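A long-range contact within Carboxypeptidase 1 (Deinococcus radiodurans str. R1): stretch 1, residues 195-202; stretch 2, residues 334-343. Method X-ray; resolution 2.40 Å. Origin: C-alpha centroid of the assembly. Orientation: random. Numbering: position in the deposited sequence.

Stretch 1 195-202: APRTDFLG
Stretch 2, residues 334-343: EEMYRAVNTV

No direct hydrogen bond joins these two stretches; a single water spans them, donating to Arg197 O at 2.7 Å and to Glu335 O at 2.8 Å, so two backbone carbonyls that could not bond to each other are linked through its two protons. The stretches bury 457 Å², both sides summed, largely by packing between residues at least 135 positions apart in one chain. Stretch 2 enters already helical and stays so through Ala339 (phi -63 to -71°, psi -25 to -41°), then leaves the helix through Val340 (-85/2) and Asn341 (-126/37) and extends at Thr342 (-77/161). Stretch 1 runs extended through Pro196 (-70/170) and Arg197 (-64/137), bends at Thr198 (-134/-9), and forms a 3-10 segment at 199-201, with Leu201 N bonded to Thr198 O at 2.9 Å. The nearest CA atoms are those of Thr198 and Ala339, 5.5 Å apart; Pro196 lies against Arg338 and Thr342, while Leu201, further along stretch 1, reaches back to Met336.

Ala339 is the hub. Its small CB, pointing sideways, lies 3.6 Å from Arg197 O, 3.7 Å from Phe200 CZ and 3.9 Å from Leu201 CD1, so the loop and the 3-10 segment come close to the helix here. Phe200 (chi1 54°, p; chi2 87°) points toward stretch 2 and meets Met336 with its edge: CE1 is 3.3 Å from Met336 CE, a tight apolar contact. Met336 (t, p, p) starts sideways, but its end comes nearer; its SD lies 5.4 Å from the Phe200 ring centroid, also at the edge, and 4.0 Å from Leu201 CD2. Leu201 is m, t. Glu335 O also lies at the ring edge, 3.9 Å from Phe200 CZ.

Pro196, C-gamma endo and directed toward the helix, sets its CG 3.4 Å from Arg338 O and 3.9 Å from Thr342 CG2; its CB is 3.7 Å from Arg338 CB. Thr198 and Thr342, both p, bring their methyls together, CG2 to CG2 3.7 Å.

Charge is settled mostly within each stretch. Arg197, extended (t, t, t), forms a salt bridge with Asp199 (chi1 64°, p), NE to OD2 2.7 Å, reinforced by NH2 to OD1 at 2.9 Å. Glu335 (m, t) points toward stretch 1, yet its OE1 stays 4.5 Å from Arg197 NH1, beyond salt-bridge range. Arg338 (m, t, chi3 100°) reaches back one helical turn to Glu334 (t, p): NH1 to OE1 is 2.5 Å, a salt bridge whose hydrogen bond is weak at 115°.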

# COMPACT_ATOMS: atom_id res chain seq x y z
N ALA A 195 -13.58 39.86 -13.18
CA ALA A 195 -13.35 38.44 -13.44
C ALA A 195 -14.25 37.89 -14.55
O ALA A 195 -15.37 38.36 -14.75
CB ALA A 195 -13.59 37.62 -12.16
N PRO A 196 -13.80 36.85 -15.23
CA PRO A 196 -14.66 36.18 -16.20
C PRO A 196 -15.77 35.43 -15.48
O PRO A 196 -15.74 35.24 -14.27
CB PRO A 196 -13.71 35.22 -16.92
CG PRO A 196 -12.67 34.90 -15.86
CD PRO A 196 -12.50 36.17 -15.07
N ARG A 197 -16.74 34.96 -16.26
CA ARG A 197 -17.82 34.18 -15.67
C ARG A 197 -17.26 32.88 -15.09
O ARG A 197 -16.41 32.24 -15.71
CB ARG A 197 -18.90 33.89 -16.71
CG ARG A 197 -20.06 33.08 -16.15
CD ARG A 197 -21.06 32.64 -17.22
NE ARG A 197 -22.06 31.76 -16.63
CZ ARG A 197 -22.80 30.89 -17.32
NH1 ARG A 197 -22.66 30.78 -18.64
NH2 ARG A 197 -23.67 30.13 -16.68
N THR A 198 -17.72 32.52 -13.90
CA THR A 198 -17.27 31.29 -13.26
C THR A 198 -18.39 30.44 -12.67
O THR A 198 -18.13 29.30 -12.27
CB THR A 198 -16.26 31.59 -12.13
OG1 THR A 198 -16.88 32.43 -11.15
CG2 THR A 198 -15.00 32.27 -12.65
N ASP A 199 -19.63 30.93 -12.63
CA ASP A 199 -20.68 30.24 -11.88
C ASP A 199 -20.95 28.83 -12.39
O ASP A 199 -21.40 27.98 -11.63
CB ASP A 199 -21.98 31.05 -11.92
CG ASP A 199 -22.54 31.17 -13.34
OD1 ASP A 199 -23.18 30.21 -13.81
OD2 ASP A 199 -22.33 32.22 -13.98
N PHE A 200 -20.70 28.56 -13.68
CA PHE A 200 -20.99 27.23 -14.19
C PHE A 200 -20.09 26.18 -13.55
O PHE A 200 -20.43 24.99 -13.60
CB PHE A 200 -20.84 27.19 -15.72
CG PHE A 200 -19.52 27.68 -16.21
CD1 PHE A 200 -18.45 26.81 -16.32
CD2 PHE A 200 -19.36 29.00 -16.57
CE1 PHE A 200 -17.23 27.26 -16.76
CE2 PHE A 200 -18.15 29.46 -17.01
CZ PHE A 200 -17.08 28.59 -17.11
N LEU A 201 -18.96 26.58 -12.97
CA LEU A 201 -18.11 25.64 -12.24
C LEU A 201 -18.75 25.16 -10.95
O LEU A 201 -18.27 24.17 -10.37
CB LEU A 201 -16.76 26.28 -11.94
CG LEU A 201 -15.96 26.67 -13.20
CD1 LEU A 201 -14.70 27.46 -12.83
CD2 LEU A 201 -15.62 25.45 -14.03
N GLY A 202 -19.82 25.80 -10.48
CA GLY A 202 -20.48 25.40 -9.26
C GLY A 202 -21.73 24.56 -9.44
O GLY A 202 -22.48 24.37 -8.48
N GLU A 334 -14.18 29.15 -24.94
CA GLU A 334 -13.40 30.30 -24.49
C GLU A 334 -13.72 30.66 -23.04
O GLU A 334 -12.85 31.14 -22.31
CB GLU A 334 -13.65 31.50 -25.42
CG GLU A 334 -12.99 32.83 -25.01
CD GLU A 334 -11.45 32.83 -25.11
OE1 GLU A 334 -10.83 33.83 -24.66
OE2 GLU A 334 -10.86 31.86 -25.63
N GLU A 335 -14.97 30.45 -22.61
CA GLU A 335 -15.31 30.79 -21.23
C GLU A 335 -14.66 29.83 -20.25
O GLU A 335 -14.21 30.24 -19.17
CB GLU A 335 -16.83 30.83 -21.07
CG GLU A 335 -17.44 32.05 -21.72
CD GLU A 335 -18.95 32.07 -21.63
OE1 GLU A 335 -19.58 31.05 -21.97
OE2 GLU A 335 -19.49 33.11 -21.25
N MET A 336 -14.57 28.55 -20.60
CA MET A 336 -13.89 27.60 -19.74
C MET A 336 -12.41 27.93 -19.63
O MET A 336 -11.82 27.81 -18.55
CB MET A 336 -14.10 26.18 -20.25
CG MET A 336 -13.40 25.12 -19.42
SD MET A 336 -14.05 25.05 -17.74
CE MET A 336 -15.74 24.64 -18.06
N TYR A 337 -11.79 28.36 -20.74
CA TYR A 337 -10.39 28.78 -20.67
C TYR A 337 -10.21 29.99 -19.76
O TYR A 337 -9.24 30.06 -19.00
CB TYR A 337 -9.85 29.09 -22.07
CG TYR A 337 -8.62 29.97 -22.05
CD1 TYR A 337 -7.39 29.46 -21.68
CD2 TYR A 337 -8.70 31.31 -22.40
CE1 TYR A 337 -6.26 30.27 -21.65
CE2 TYR A 337 -7.58 32.12 -22.39
CZ TYR A 337 -6.37 31.60 -22.02
OH TYR A 337 -5.27 32.42 -22.00
N ARG A 338 -11.12 30.96 -19.83
CA ARG A 338 -10.96 32.13 -18.97
C ARG A 338 -11.23 31.78 -17.51
O ARG A 338 -10.59 32.35 -16.62
CB ARG A 338 -11.87 33.26 -19.43
CG ARG A 338 -11.66 33.66 -20.87
CD ARG A 338 -12.75 34.62 -21.33
NE ARG A 338 -12.29 36.01 -21.31
CZ ARG A 338 -11.75 36.61 -22.37
NH1 ARG A 338 -11.63 35.94 -23.51
NH2 ARG A 338 -11.35 37.87 -22.28
N ALA A 339 -12.15 30.85 -17.25
CA ALA A 339 -12.54 30.57 -15.88
C ALA A 339 -11.44 29.89 -15.08
O ALA A 339 -11.43 30.00 -13.85
CB ALA A 339 -13.80 29.70 -15.88
N VAL A 340 -10.51 29.19 -15.74
CA VAL A 340 -9.41 28.55 -15.03
C VAL A 340 -8.26 29.50 -14.78
O VAL A 340 -7.21 29.07 -14.29
CB VAL A 340 -8.89 27.29 -15.77
CG1 VAL A 340 -10.03 26.35 -16.15
CG2 VAL A 340 -8.02 27.67 -16.97
N ASN A 341 -8.39 30.77 -15.18
CA ASN A 341 -7.34 31.76 -15.05
C ASN A 341 -7.83 33.01 -14.32
O ASN A 341 -7.44 34.13 -14.65
CB ASN A 341 -6.77 32.16 -16.42
CG ASN A 341 -6.00 31.03 -17.08
OD1 ASN A 341 -4.95 30.62 -16.59
ND2 ASN A 341 -6.51 30.55 -18.21
N THR A 342 -8.68 32.84 -13.32
CA THR A 342 -9.06 33.97 -12.49
C THR A 342 -7.94 34.31 -11.50
O THR A 342 -7.08 33.49 -11.20
CB THR A 342 -10.35 33.70 -11.73
OG1 THR A 342 -10.08 32.83 -10.63
CG2 THR A 342 -11.44 33.14 -12.64
N VAL A 343 -7.99 35.53 -10.98
CA VAL A 343 -6.98 36.05 -10.06
C VAL A 343 -7.69 36.76 -8.92
O VAL A 343 -8.73 37.39 -9.12
CB VAL A 343 -6.01 37.02 -10.77
CG1 VAL A 343 -5.08 37.68 -9.74
CG2 VAL A 343 -5.22 36.32 -11.86
O HOH W 1 -15.38 32.55 -18.21